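Uncharacterized ACR, COG1565 superfamily (Burkholderia thailandensis, PDB 4F3N) is of unknown function but has a methyltransferase-superfamily fold and may act as an S-adenosylmethionine-dependent protein-arginine methyltransferase. Local coordinates at residues R66-P77 with E234-F245; F78-L86 with P328-I337. All blocks are in the same frame, centred on the assembly; numbering follows the deposited sequence. Where two conformers were deposited one is given.

Contact 1 (R66-P77 with E234-F245); sequences RAEIASAGGWIP and ERGVSIDDAGAF
Arg66, Trp75 and Val237 bury the most surface where the end of helix 52-71 and the chain after it meet strand 231-239. The aliphatic part of Arg66 does the touching. Its CG lies 3.4 Å from CD1 of Ile239, the two side chains crossing at about a right angle, and the same CG rests near CE1 and CZ of Phe245; the chain then bends at chi3 beside the carbonyl of Gly243. One turn on, Ile69 points toward the strand. Its CD1 reaches CG1 of Val237 at 3.8 Å and meets the Phe245 ring at its edge, while CG2 packs on Ile239. Beyond a Schellman motif at Gly73 the chain turns to run antiparallel to the strand. Ile76 and Val237 form a hydrogen-bonded pair, Ile76 N to Val237 O at 3.0 Å and Val237 N to Ile76 O at 2.8 Å, both nearly straight, and their side chains lie alongside each other. Ser238 OG donates to Gly74 O at 2.7 Å in the carbonyl plane, and a water donates to that same oxygen while accepting from Ile239 N. With CG anti to the backbone N (chi1 -172°), the Trp75 indole extends along the strand past Gly236, whose CA is 3.5 Å from CZ2. The Glu234 carboxylate stands at the ring edge, its plane 82° from the indole; Trp75 NE1 bonds Ala248 O, and Glu234 has its salt bridge with Arg223. An apolar patch between helix and strand thus continues into a polar backbone seam: apolar contacts of Arg66 and Ile69 with Val237, Ile239 and Phe245 hold the helix end, while directional bonds fix the register at Ile76 and Val237.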
loop_
_atom_site.group_PDB
_atom_site.type_symbol
_atom_site.label_atom_id
_atom_site.label_comp_id
_atom_site.label_asym_id
_atom_site.label_seq_id
_atom_site.Cartn_x
_atom_site.Cartn_y
_atom_site.Cartn_z
ATOM N N ARG A 66 -4.628 -14.560 21.736
ATOM C CA ARG A 66 -4.765 -15.934 22.186
ATOM C C ARG A 66 -6.175 -16.183 22.790
ATOM O O ARG A 66 -6.828 -17.200 22.538
ATOM C CB ARG A 66 -3.717 -16.280 23.228
ATOM C CG ARG A 66 -2.320 -16.479 22.664
ATOM C CD ARG A 66 -1.464 -17.285 23.657
ATOM N NE ARG A 66 -1.263 -16.486 24.840
ATOM C CZ ARG A 66 -0.329 -15.541 24.976
ATOM N NH1 ARG A 66 0.576 -15.315 24.022
ATOM N NH2 ARG A 66 -0.276 -14.844 26.100
ATOM N N ALA A 67 -6.648 -15.198 23.531
ATOM C CA ALA A 67 -7.981 -15.314 24.127
ATOM C C ALA A 67 -9.080 -15.329 23.060
ATOM O O ALA A 67 -10.031 -16.092 23.146
ATOM C CB ALA A 67 -8.212 -14.179 25.126
ATOM N N GLU A 68 -8.941 -14.491 22.047
ATOM C CA GLU A 68 -9.874 -14.490 20.956
ATOM C C GLU A 68 -9.884 -15.792 20.196
ATOM O O GLU A 68 -10.952 -16.346 19.893
ATOM C CB GLU A 68 -9.563 -13.361 19.981
ATOM C CG GLU A 68 -10.619 -13.341 18.891
ATOM C CD GLU A 68 -10.651 -12.085 18.088
ATOM O OE1 GLU A 68 -10.212 -11.033 18.575
ATOM O OE2 GLU A 68 -11.167 -12.200 16.945
ATOM N N ILE A 69 -8.684 -16.315 19.905
ATOM C CA ILE A 69 -8.580 -17.594 19.210
ATOM C C ILE A 69 -9.237 -18.732 19.998
ATOM O O ILE A 69 -10.011 -19.512 19.438
ATOM C CB ILE A 69 -7.117 -17.947 18.880
ATOM C CG1 ILE A 69 -6.582 -17.004 17.798
ATOM C CG2 ILE A 69 -7.022 -19.414 18.396
ATOM C CD1 ILE A 69 -5.090 -17.141 17.595
ATOM N N ALA A 70 -8.992 -18.791 21.298
ATOM C CA ALA A 70 -9.614 -19.821 22.131
ATOM C C ALA A 70 -11.107 -19.663 22.146
ATOM O O ALA A 70 -11.854 -20.646 22.055
ATOM C CB ALA A 70 -9.077 -19.786 23.561
ATOM N N SER A 71 -11.572 -18.436 22.232
ATOM C CA SER A 71 -13.023 -18.209 22.259
ATOM C C SER A 71 -13.708 -18.622 20.975
ATOM O O SER A 71 -14.842 -19.086 21.019
ATOM C CB SER A 71 -13.388 -16.767 22.565
ATOM O OG SER A 71 -13.250 -15.941 21.410
ATOM N N ALA A 72 -13.011 -18.492 19.850
ATOM C CA ALA A 72 -13.538 -18.881 18.530
ATOM C C ALA A 72 -13.460 -20.368 18.196
ATOM O O ALA A 72 -13.811 -20.764 17.090
ATOM C CB ALA A 72 -12.827 -18.058 17.444
ATOM N N GLY A 73 -13.024 -21.206 19.113
ATOM C CA GLY A 73 -12.903 -22.649 18.879
ATOM C C GLY A 73 -11.529 -23.115 18.439
ATOM O O GLY A 73 -11.349 -24.297 18.062
ATOM N N GLY A 74 -10.539 -22.211 18.522
ATOM C CA GLY A 74 -9.147 -22.568 18.343
ATOM C C GLY A 74 -8.530 -22.108 17.042
ATOM O O GLY A 74 -7.395 -22.443 16.770
ATOM N N TRP A 75 -9.270 -21.336 16.247
ATOM C CA TRP A 75 -8.793 -20.928 14.917
ATOM C C TRP A 75 -9.423 -19.656 14.449
ATOM O O TRP A 75 -10.664 -19.482 14.550
ATOM C CB TRP A 75 -9.103 -22.033 13.927
ATOM C CG TRP A 75 -8.548 -21.935 12.525
ATOM C CD1 TRP A 75 -7.429 -22.565 12.019
ATOM C CD2 TRP A 75 -9.129 -21.193 11.381
ATOM N NE1 TRP A 75 -7.235 -22.237 10.688
ATOM C CE2 TRP A 75 -8.240 -21.425 10.249
ATOM C CE3 TRP A 75 -10.245 -20.373 11.205
ATOM C CZ2 TRP A 75 -8.463 -20.863 9.014
ATOM C CZ3 TRP A 75 -10.482 -19.841 9.939
ATOM C CH2 TRP A 75 -9.621 -20.082 8.866
ATOM N N ILE A 76 -8.590 -18.762 13.910
ATOM C CA ILE A 76 -9.072 -17.563 13.234
ATOM C C ILE A 76 -8.379 -17.400 11.876
ATOM O O ILE A 76 -7.235 -17.877 11.674
ATOM C CB ILE A 76 -8.840 -16.293 14.074
ATOM C CG1 ILE A 76 -7.340 -16.067 14.346
ATOM C CG2 ILE A 76 -9.612 -16.417 15.361
ATOM C CD1 ILE A 76 -7.015 -14.715 14.986
ATOM N N PRO A 77 -9.063 -16.760 10.927
ATOM C CA PRO A 77 -8.342 -16.522 9.668
ATOM C C PRO A 77 -7.124 -15.584 9.858
ATOM O O PRO A 77 -7.083 -14.800 10.803
ATOM C CB PRO A 77 -9.408 -15.910 8.753
ATOM C CG PRO A 77 -10.474 -15.422 9.642
ATOM C CD PRO A 77 -10.416 -16.152 10.942
ATOM N N GLU A 234 -7.818 -22.962 3.691
ATOM C CA GLU A 234 -7.397 -21.707 4.313
ATOM C C GLU A 234 -6.365 -21.976 5.392
ATOM O O GLU A 234 -6.546 -22.862 6.232
ATOM C CB GLU A 234 -8.596 -20.946 4.872
ATOM C CG GLU A 234 -8.174 -19.592 5.440
ATOM C CD GLU A 234 -9.255 -18.544 5.505
ATOM O OE1 GLU A 234 -10.469 -18.875 5.392
ATOM O OE2 GLU A 234 -8.862 -17.363 5.655
ATOM N N ARG A 235 -5.289 -21.177 5.365
ATOM C CA ARG A 235 -4.293 -21.158 6.375
ATOM C C ARG A 235 -4.616 -20.024 7.369
ATOM O O ARG A 235 -4.532 -18.856 7.030
ATOM C CB ARG A 235 -2.920 -20.972 5.755
ATOM C CG ARG A 235 -1.824 -20.958 6.815
ATOM C CD ARG A 235 -0.459 -21.258 6.263
ATOM N NE ARG A 235 -0.356 -22.646 5.829
ATOM C CZ ARG A 235 0.750 -23.274 5.444
ATOM N NH1 ARG A 235 1.937 -22.674 5.410
ATOM N NH2 ARG A 235 0.653 -24.540 5.075
ATOM N N GLY A 236 -4.967 -20.416 8.593
ATOM C CA GLY A 236 -5.263 -19.466 9.652
ATOM C C GLY A 236 -4.332 -19.632 10.804
ATOM O O GLY A 236 -3.198 -20.143 10.674
ATOM N N VAL A 237 -4.757 -19.113 11.945
ATOM C CA VAL A 237 -3.935 -19.066 13.131
ATOM C C VAL A 237 -4.604 -19.809 14.282
ATOM O O VAL A 237 -5.790 -19.568 14.574
ATOM C CB VAL A 237 -3.631 -17.622 13.531
ATOM C CG1 VAL A 237 -2.639 -17.631 14.704
ATOM C CG2 VAL A 237 -3.004 -16.846 12.374
ATOM N N SER A 238 -3.825 -20.691 14.920
ATOM C CA SER A 238 -4.215 -21.416 16.109
ATOM C C SER A 238 -3.186 -21.200 17.220
ATOM O O SER A 238 -2.241 -20.449 17.048
ATOM C CB SER A 238 -4.342 -22.898 15.801
ATOM O OG SER A 238 -5.470 -23.126 14.968
ATOM N N ILE A 239 -3.398 -21.818 18.377
ATOM C CA ILE A 239 -2.424 -21.797 19.461
ATOM C C ILE A 239 -2.012 -23.237 19.708
ATOM O O ILE A 239 -2.863 -24.123 19.720
ATOM C CB ILE A 239 -3.089 -21.191 20.728
ATOM C CG1 ILE A 239 -3.462 -19.715 20.456
ATOM C CG2 ILE A 239 -2.185 -21.178 21.947
ATOM C CD1 ILE A 239 -2.256 -18.857 20.188
ATOM N N ASP A 240 -0.731 -23.488 19.919
ATOM C CA ASP A 240 -0.285 -24.826 20.289
ATOM C C ASP A 240 -0.337 -25.056 21.803
ATOM O O ASP A 240 -0.823 -24.214 22.578
ATOM C CB ASP A 240 1.089 -25.116 19.677
ATOM C CG ASP A 240 2.224 -24.371 20.364
ATOM O OD1 ASP A 240 2.046 -23.813 21.473
ATOM O OD2 ASP A 240 3.308 -24.353 19.769
ATOM N N ASP A 241 0.121 -26.244 22.216
ATOM C CA ASP A 241 -0.013 -26.676 23.594
ATOM C C ASP A 241 0.897 -25.879 24.523
ATOM O O ASP A 241 0.684 -25.878 25.728
ATOM C CB ASP A 241 0.233 -28.189 23.721
ATOM C CG ASP A 241 1.578 -28.619 23.148
ATOM O OD1 ASP A 241 1.986 -28.063 22.116
ATOM O OD2 ASP A 241 2.228 -29.508 23.732
ATOM N N ALA A 242 1.901 -25.194 23.956
ATOM C CA ALA A 242 2.757 -24.257 24.738
ATOM C C ALA A 242 2.289 -22.822 24.647
ATOM O O ALA A 242 3.019 -21.899 25.049
ATOM C CB ALA A 242 4.203 -24.310 24.257
ATOM N N GLY A 243 1.105 -22.602 24.080
ATOM C CA GLY A 243 0.568 -21.260 23.981
ATOM C C GLY A 243 1.148 -20.413 22.855
ATOM O O GLY A 243 0.895 -19.214 22.803
ATOM N N ALA A 244 1.890 -21.000 21.925
ATOM C CA ALA A 244 2.479 -20.220 20.834
ATOM C C ALA A 244 1.517 -20.151 19.669
ATOM O O ALA A 244 0.771 -21.093 19.437
ATOM C CB ALA A 244 3.785 -20.826 20.347
ATOM N N PHE A 245 1.579 -19.042 18.929
ATOM C CA PHE A 245 0.784 -18.959 17.690
ATOM C C PHE A 245 1.385 -19.985 16.720
ATOM O O PHE A 245 2.615 -20.120 16.650
ATOM C CB PHE A 245 0.832 -17.585 17.063
ATOM C CG PHE A 245 0.179 -16.510 17.914
ATOM C CD1 PHE A 245 -1.173 -16.528 18.149
ATOM C CD2 PHE A 245 0.947 -15.512 18.490
ATOM C CE1 PHE A 245 -1.780 -15.544 18.933
ATOM C CE2 PHE A 245 0.365 -14.529 19.287
ATOM C CZ PHE A 245 -1.016 -14.553 19.533
HETATM O O HOH W 1 -5.946 -23.173 19.010
#

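Contact 2 (F78-L86 with P328-I337); sequences FSRYMERVL and PFVYPGLQDI
Tyr81 donates its hydroxyl to the carbonyl of Pro328, OH to O 2.7 Å, arriving 32° out of the carbonyl plane. The ring of Phe329 turns its edge to a face of Tyr81, the centroids 5.2 Å apart and the planes at 78°, a T-shaped pair; Val85 CG1 sits over the opposite face, toward its rim. Ile337 buries the most surface here. Its CD1 meets Val85 CG2 at 3.5 Å, tighter than usual carbon contact. Val85 chi1 (-56°) places CG2 between the backbone N and the carbonyl carbon and so turns that methyl to Ile337. Met82 and Ile337 lie alongside in opposed directions, Met82 CE 3.6 Å from Ile337 O. Phe78 CE2 is 3.7 Å from Pro328 CG, and Val85 CG1 also touches Pro332 CB. Farther out, Asp327 OD1 accepts from Phe329 N, and Pro332 O from Ser58. The type II turn Tyr331-Leu334 brings Gly333 beside Val85. The Asp336 side chain lies about 8 Å from that of Thr113, which binds S-adenosyl-L-homocysteine in another structure of this protein; the ligand is absent here. Such helix-on-strand packing is consistent with the cofactor-site surroundings of a methyltransferase-superfamily fold.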
loop_
_atom_site.group_PDB
_atom_site.type_symbol
_atom_site.label_atom_id
_atom_site.label_comp_id
_atom_site.label_asym_id
_atom_site.label_seq_id
_atom_site.Cartn_x
_atom_site.Cartn_y
_atom_site.Cartn_z
ATOM N N PHE A 78 -6.142 -15.665 8.959
ATOM C CA PHE A 78 -4.959 -14.832 9.089
ATOM C C PHE A 78 -5.303 -13.349 8.970
ATOM O O PHE A 78 -4.651 -12.495 9.604
ATOM C CB PHE A 78 -3.900 -15.206 8.064
ATOM C CG PHE A 78 -2.604 -14.515 8.298
ATOM C CD1 PHE A 78 -2.216 -13.467 7.489
ATOM C CD2 PHE A 78 -1.789 -14.859 9.396
ATOM C CE1 PHE A 78 -1.037 -12.797 7.723
ATOM C CE2 PHE A 78 -0.631 -14.152 9.643
ATOM C CZ PHE A 78 -0.269 -13.113 8.809
ATOM N N SER A 79 -6.323 -13.049 8.180
ATOM C CA SER A 79 -6.773 -11.635 8.007
ATOM C C SER A 79 -7.095 -11.003 9.365
ATOM O O SER A 79 -6.824 -9.823 9.612
ATOM C CB SER A 79 -7.988 -11.557 7.081
ATOM O OG SER A 79 -9.001 -12.523 7.446
ATOM N N ARG A 80 -7.720 -11.795 10.223
ATOM C CA ARG A 80 -8.175 -11.282 11.524
ATOM C C ARG A 80 -6.943 -11.044 12.431
ATOM O O ARG A 80 -6.841 -10.037 13.126
ATOM C CB ARG A 80 -9.136 -12.260 12.156
ATOM C CG ARG A 80 -9.585 -11.840 13.550
ATOM C CD ARG A 80 -10.288 -10.496 13.594
ATOM N NE ARG A 80 -10.715 -10.269 14.968
ATOM C CZ ARG A 80 -11.214 -9.130 15.414
ATOM N NH1 ARG A 80 -11.384 -8.080 14.598
ATOM N NH2 ARG A 80 -11.518 -9.037 16.697
ATOM N N TYR A 81 -6.040 -12.023 12.436
ATOM C CA TYR A 81 -4.776 -11.892 13.130
ATOM C C TYR A 81 -4.041 -10.636 12.678
ATOM O O TYR A 81 -3.616 -9.799 13.497
ATOM C CB TYR A 81 -3.908 -13.160 12.932
ATOM C CG TYR A 81 -2.556 -13.019 13.556
ATOM C CD1 TYR A 81 -2.357 -13.324 14.889
ATOM C CD2 TYR A 81 -1.472 -12.542 12.818
ATOM C CE1 TYR A 81 -1.093 -13.170 15.487
ATOM C CE2 TYR A 81 -0.247 -12.351 13.401
ATOM C CZ TYR A 81 -0.060 -12.629 14.732
ATOM O OH TYR A 81 1.191 -12.436 15.307
ATOM N N MET A 82 -3.889 -10.502 11.366
ATOM C CA MET A 82 -3.143 -9.396 10.813
ATOM C C MET A 82 -3.850 -8.077 11.129
ATOM O O MET A 82 -3.222 -7.087 11.480
ATOM C CB MET A 82 -3.020 -9.566 9.298
ATOM C CG MET A 82 -2.061 -8.602 8.658
ATOM S SD MET A 82 -1.864 -9.067 6.940
ATOM C CE MET A 82 -1.374 -7.497 6.245
ATOM N N GLU A 83 -5.173 -8.079 11.033
ATOM C CA GLU A 83 -5.924 -6.836 11.351
ATOM C C GLU A 83 -5.620 -6.380 12.768
ATOM O O GLU A 83 -5.368 -5.178 13.033
ATOM C CB GLU A 83 -7.414 -7.027 11.176
ATOM C CG GLU A 83 -8.267 -5.828 11.646
ATOM C CD GLU A 83 -9.748 -6.151 11.657
ATOM O OE1 GLU A 83 -10.134 -7.287 11.287
ATOM O OE2 GLU A 83 -10.541 -5.286 12.102
ATOM N N ARG A 84 -5.644 -7.319 13.708
ATOM C CA ARG A 84 -5.467 -6.947 15.088
ATOM C C ARG A 84 -4.021 -6.532 15.446
ATOM O O ARG A 84 -3.817 -5.525 16.147
ATOM C CB ARG A 84 -5.997 -8.076 16.007
ATOM C CG ARG A 84 -7.507 -8.225 15.987
ATOM C CD ARG A 84 -8.227 -6.936 16.354
ATOM N NE ARG A 84 -8.053 -6.582 17.762
ATOM C CZ ARG A 84 -8.565 -5.481 18.328
ATOM N NH1 ARG A 84 -8.371 -5.235 19.620
ATOM N NH2 ARG A 84 -9.253 -4.612 17.602
ATOM N N VAL A 85 -3.020 -7.259 14.955
ATOM C CA VAL A 85 -1.641 -6.940 15.336
ATOM C C VAL A 85 -1.181 -5.638 14.687
ATOM O O VAL A 85 -0.334 -4.909 15.247
ATOM C CB VAL A 85 -0.631 -8.077 15.080
ATOM C CG1 VAL A 85 -1.063 -9.361 15.794
ATOM C CG2 VAL A 85 -0.424 -8.295 13.592
ATOM N N LEU A 86 -1.776 -5.283 13.543
ATOM C CA LEU A 86 -1.406 -4.058 12.871
ATOM C C LEU A 86 -2.254 -2.863 13.337
ATOM O O LEU A 86 -1.731 -1.773 13.470
ATOM C CB LEU A 86 -1.496 -4.228 11.346
ATOM C CG LEU A 86 -0.544 -5.233 10.658
ATOM C CD1 LEU A 86 -0.738 -5.185 9.136
ATOM C CD2 LEU A 86 0.892 -4.883 11.019
ATOM N N PRO A 328 5.145 -13.949 10.973
ATOM C CA PRO A 328 4.271 -12.926 11.519
ATOM C C PRO A 328 3.929 -13.032 13.015
ATOM O O PRO A 328 3.242 -12.159 13.515
ATOM C CB PRO A 328 2.991 -13.114 10.716
ATOM C CG PRO A 328 2.962 -14.557 10.474
ATOM C CD PRO A 328 4.391 -14.936 10.183
ATOM N N PHE A 329 4.412 -14.069 13.706
ATOM C CA PHE A 329 4.118 -14.300 15.103
ATOM C C PHE A 329 5.225 -13.720 15.996
ATOM O O PHE A 329 5.104 -13.709 17.211
ATOM C CB PHE A 329 3.967 -15.812 15.325
ATOM C CG PHE A 329 2.894 -16.425 14.469
ATOM C CD1 PHE A 329 1.650 -15.799 14.350
ATOM C CD2 PHE A 329 3.128 -17.569 13.782
ATOM C CE1 PHE A 329 0.647 -16.329 13.538
ATOM C CE2 PHE A 329 2.138 -18.127 12.995
ATOM C CZ PHE A 329 0.917 -17.497 12.864
ATOM N N VAL A 330 6.269 -13.181 15.385
ATOM C CA VAL A 330 7.297 -12.407 16.154
ATOM C C VAL A 330 6.693 -11.101 16.719
ATOM O O VAL A 330 6.064 -10.315 15.993
ATOM C CB VAL A 330 8.537 -12.115 15.274
ATOM C CG1 VAL A 330 9.442 -11.041 15.913
ATOM C CG2 VAL A 330 9.297 -13.411 14.975
ATOM N N TYR A 331 6.893 -10.887 18.012
ATOM C CA TYR A 331 6.498 -9.681 18.736
ATOM C C TYR A 331 5.290 -8.949 18.134
ATOM O O TYR A 331 5.447 -7.883 17.535
ATOM C CB TYR A 331 7.700 -8.736 18.897
ATOM C CG TYR A 331 8.781 -9.331 19.757
ATOM C CD1 TYR A 331 8.518 -9.681 21.084
ATOM C CD2 TYR A 331 10.039 -9.602 19.237
ATOM C CE1 TYR A 331 9.497 -10.275 21.869
ATOM C CE2 TYR A 331 11.024 -10.185 20.020
ATOM C CZ TYR A 331 10.734 -10.541 21.319
ATOM O OH TYR A 331 11.726 -11.101 22.112
ATOM N N PRO A 332 4.088 -9.537 18.277
ATOM C CA PRO A 332 2.877 -8.860 17.824
ATOM C C PRO A 332 2.824 -7.385 18.269
ATOM O O PRO A 332 3.025 -7.076 19.442
ATOM C CB PRO A 332 1.747 -9.657 18.485
ATOM C CG PRO A 332 2.298 -11.019 18.607
ATOM C CD PRO A 332 3.782 -10.831 18.917
ATOM N N GLY A 333 2.551 -6.511 17.329
ATOM C CA GLY A 333 2.447 -5.083 17.627
ATOM C C GLY A 333 3.749 -4.336 17.425
ATOM O O GLY A 333 3.745 -3.085 17.420
ATOM N N LEU A 334 4.881 -5.045 17.319
ATOM C CA LEU A 334 6.194 -4.391 17.213
ATOM C C LEU A 334 6.864 -4.574 15.861
ATOM O O LEU A 334 7.986 -4.106 15.644
ATOM C CB LEU A 334 7.139 -4.876 18.312
ATOM C CG LEU A 334 6.621 -4.782 19.743
ATOM C CD1 LEU A 334 7.702 -5.278 20.722
ATOM C CD2 LEU A 334 6.189 -3.357 20.092
ATOM N N GLN A 335 6.193 -5.269 14.933
ATOM C CA GLN A 335 6.699 -5.408 13.601
ATOM C C GLN A 335 5.579 -5.193 12.572
ATOM O O GLN A 335 4.390 -5.350 12.885
ATOM C CB GLN A 335 7.376 -6.785 13.407
ATOM C CG GLN A 335 6.419 -7.978 13.497
ATOM C CD GLN A 335 7.044 -9.269 13.009
ATOM O OE1 GLN A 335 8.279 -9.413 12.939
ATOM N NE2 GLN A 335 6.193 -10.251 12.668
ATOM N N ASP A 336 6.010 -4.840 11.366
ATOM C CA ASP A 336 5.154 -4.662 10.189
ATOM C C ASP A 336 4.879 -6.046 9.605
ATOM O O ASP A 336 5.702 -6.934 9.717
ATOM C CB ASP A 336 5.972 -3.856 9.152
ATOM C CG ASP A 336 5.151 -3.221 8.104
ATOM O OD1 ASP A 336 3.915 -3.389 8.101
ATOM O OD2 ASP A 336 5.782 -2.528 7.268
ATOM N N ILE A 337 3.724 -6.205 8.966
ATOM C CA ILE A 337 3.408 -7.399 8.189
ATOM C C ILE A 337 2.818 -6.884 6.874
ATOM O O ILE A 337 1.876 -6.078 6.898
ATOM C CB ILE A 337 2.356 -8.326 8.863
ATOM C CG1 ILE A 337 2.804 -8.744 10.295
ATOM C CG2 ILE A 337 2.145 -9.563 7.973
ATOM C CD1 ILE A 337 1.732 -9.458 11.122
#

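In the fold
From the N terminus, helix 52-71 leads through strand 76-77 straight into helix 78-87, so the first segments of both contacts are consecutive. Contact 1 closes a loop of 156 residues back to strand 231-239, and contact 2 one of 241 residues to 328-337; the segments alternate, so the loops cross rather than nest. Their centres lie about 13 Å apart and they touch directly: Arg80 NE forms a salt bridge with Glu68 OE2 at 2.8 Å, and Val237 CG1 packs on Phe329 CE1 at 3.7 Å. Contact 1 adds strand 76-77 to the antiparallel sheet and packs helix 52-71 on it; contact 2 packs helix 78-87 on the loop before 336-342 and the start of that strand.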